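Local coordinates for protein putative polyphosphate kinase 2 (Pseudomonas aeruginosa PAO1, PDB 3CZP) that uses inorganic polyphosphate as phosphate donor to convert AMP to ADP, and less efficiently GMP to GDP, with magnesium as cofactor, at residues K277-A282 / A478-L483. Residues are numbered along the deposited sequence; the frame is centred on the assembly and turned at random.
Sequences KEQLAA and ARVKVL
V480 packs its two methyls against K277-A282, one on Q279 and the other on L280. From the V480 CB, which faces the other helix, the two methyls part company. CG1 lies anti to the backbone N (chi1 175°) and goes to Q279, where it sits 4.0 Å from Q279 CB and 3.6 Å from Q279 OE1. CG2, beside the backbone N, meets the neighbouring residue instead: it comes to 4.0 Å from the main-chain N of L280 and 4.4 Å from L280 CB; this methyl lies nearest the main chain, with the L280 CB a looser neighbour. The Q279 chain, extended beyond CG, crosses the valine at about a right angle, and its OE1 takes a hydrogen bond from R484, just beyond A478-L483. One turn after V480, the methyl L483 CD1 touches L280 CD1 at 3.7 Å; with CG of L280 anti to its own N (chi1 -176°), the leucine reaches across although its CB does not face the partner helix. The two helix segments run in nearly the same direction, 24° apart, with axes 9.5 Å from each other at closest approach and L280 level with V480. They belong to helix 273-292 and to helix 475-496, which follows the edge strand 467-471 of the parallel sheet in the second PPK2 domain, a P-loop kinase fold. L271 and Y276 also pack on V480, and L280 meets R319 of helix 313-321. Between these segments the contact is thus made of methyls, the main-chain N of L280 and one amide oxygen; cohesion here is mainly van der Waals, while the Q279-R484 bond adds a polar tie between the same two helices.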
loop_
_atom_site.group_PDB
_atom_site.type_symbol
_atom_site.label_atom_id
_atom_site.label_comp_id
_atom_site.label_asym_id
_atom_site.label_seq_id
_atom_site.Cartn_x
_atom_site.Cartn_y
_atom_site.Cartn_z
ATOM N N LYS A 277 39.179 -13.876 2.012
ATOM C CA LYS A 277 38.541 -13.939 3.330
ATOM C C LYS A 277 38.874 -12.706 4.165
ATOM O O LYS A 277 38.023 -12.231 4.915
ATOM C CB LYS A 277 38.850 -15.260 4.037
ATOM C CG LYS A 277 38.529 -16.446 3.129
ATOM C CD LYS A 277 37.990 -17.687 3.830
ATOM C CE LYS A 277 38.061 -18.933 2.869
ATOM N NZ LYS A 277 37.481 -18.642 1.481
ATOM N N GLU A 278 40.091 -12.182 3.997
ATOM C CA GLU A 278 40.555 -10.992 4.703
ATOM C C GLU A 278 39.812 -9.775 4.182
ATOM O O GLU A 278 39.250 -9.003 4.953
ATOM C CB GLU A 278 42.074 -10.785 4.516
ATOM C CG GLU A 278 42.962 -11.920 5.091
ATOM C CD GLU A 278 44.478 -11.591 5.107
ATOM O OE1 GLU A 278 44.821 -10.389 5.200
ATOM O OE2 GLU A 278 45.323 -12.526 5.056
ATOM N N GLN A 279 39.809 -9.638 2.855
ATOM C CA GLN A 279 39.171 -8.510 2.186
ATOM C C GLN A 279 37.672 -8.542 2.415
ATOM O O GLN A 279 37.097 -7.514 2.735
ATOM C CB GLN A 279 39.482 -8.499 0.682
ATOM C CG GLN A 279 40.913 -8.089 0.325
ATOM C CD GLN A 279 41.154 -8.071 -1.177
ATOM O OE1 GLN A 279 40.292 -7.673 -1.964
ATOM N NE2 GLN A 279 42.331 -8.521 -1.581
ATOM N N LEU A 280 37.037 -9.705 2.269
ATOM C CA LEU A 280 35.600 -9.830 2.552
ATOM C C LEU A 280 35.310 -9.359 3.986
ATOM O O LEU A 280 34.423 -8.557 4.208
ATOM C CB LEU A 280 35.122 -11.268 2.349
ATOM C CG LEU A 280 33.628 -11.552 2.513
ATOM C CD1 LEU A 280 32.906 -11.020 1.319
ATOM C CD2 LEU A 280 33.318 -13.086 2.723
ATOM N N ALA A 281 36.084 -9.857 4.943
ATOM C CA ALA A 281 35.969 -9.460 6.361
ATOM C C ALA A 281 36.170 -7.948 6.582
ATOM O O ALA A 281 35.437 -7.319 7.341
ATOM C CB ALA A 281 36.984 -10.275 7.224
ATOM N N ALA A 282 37.183 -7.381 5.934
ATOM C CA ALA A 282 37.453 -5.945 6.065
ATOM C C ALA A 282 36.277 -5.129 5.526
ATOM O O ALA A 282 35.807 -4.178 6.167
ATOM C CB ALA A 282 38.765 -5.557 5.340
ATOM N N ALA A 478 34.120 -10.706 -7.471
ATOM C CA ALA A 478 32.793 -10.080 -7.592
ATOM C C ALA A 478 32.221 -9.640 -6.231
ATOM O O ALA A 478 31.802 -8.475 -6.052
ATOM C CB ALA A 478 31.813 -11.032 -8.316
ATOM N N ARG A 479 32.207 -10.549 -5.256
ATOM C CA ARG A 479 31.664 -10.200 -3.939
ATOM C C ARG A 479 32.347 -9.008 -3.263
ATOM O O ARG A 479 31.678 -8.105 -2.729
ATOM C CB ARG A 479 31.651 -11.399 -3.002
ATOM C CG ARG A 479 30.646 -12.503 -3.382
ATOM C CD ARG A 479 31.070 -13.801 -2.727
ATOM N NE ARG A 479 30.204 -14.907 -3.141
ATOM C CZ ARG A 479 30.432 -16.187 -2.819
ATOM N NH1 ARG A 479 31.466 -16.509 -2.053
ATOM N NH2 ARG A 479 29.612 -17.148 -3.237
ATOM N N VAL A 480 33.671 -9.009 -3.270
ATOM C CA VAL A 480 34.442 -7.956 -2.607
ATOM C C VAL A 480 34.262 -6.632 -3.327
ATOM O O VAL A 480 34.094 -5.607 -2.709
ATOM C CB VAL A 480 35.952 -8.357 -2.490
ATOM C CG1 VAL A 480 36.750 -7.215 -1.917
ATOM C CG2 VAL A 480 36.062 -9.658 -1.639
ATOM N N LYS A 481 34.261 -6.659 -4.648
ATOM C CA LYS A 481 34.024 -5.457 -5.447
ATOM C C LYS A 481 32.636 -4.807 -5.163
ATOM O O LYS A 481 32.520 -3.586 -5.017
ATOM C CB LYS A 481 34.199 -5.794 -6.927
ATOM C CG LYS A 481 33.917 -4.662 -7.852
ATOM C CD LYS A 481 34.399 -4.919 -9.251
ATOM C CE LYS A 481 34.336 -3.630 -10.118
ATOM N NZ LYS A 481 35.225 -3.695 -11.316
ATOM N N VAL A 482 31.612 -5.637 -5.000
ATOM C CA VAL A 482 30.264 -5.157 -4.682
ATOM C C VAL A 482 30.287 -4.433 -3.339
ATOM O O VAL A 482 29.827 -3.287 -3.216
ATOM C CB VAL A 482 29.218 -6.345 -4.669
ATOM C CG1 VAL A 482 27.966 -5.936 -3.947
ATOM C CG2 VAL A 482 28.877 -6.816 -6.117
ATOM N N LEU A 483 30.854 -5.097 -2.338
ATOM C CA LEU A 483 30.931 -4.507 -1.009
ATOM C C LEU A 483 31.780 -3.224 -1.071
ATOM O O LEU A 483 31.347 -2.180 -0.606
ATOM C CB LEU A 483 31.514 -5.492 0.004
ATOM C CG LEU A 483 30.539 -6.442 0.725
ATOM C CD1 LEU A 483 31.283 -7.704 1.080
ATOM C CD2 LEU A 483 29.947 -5.806 1.971
#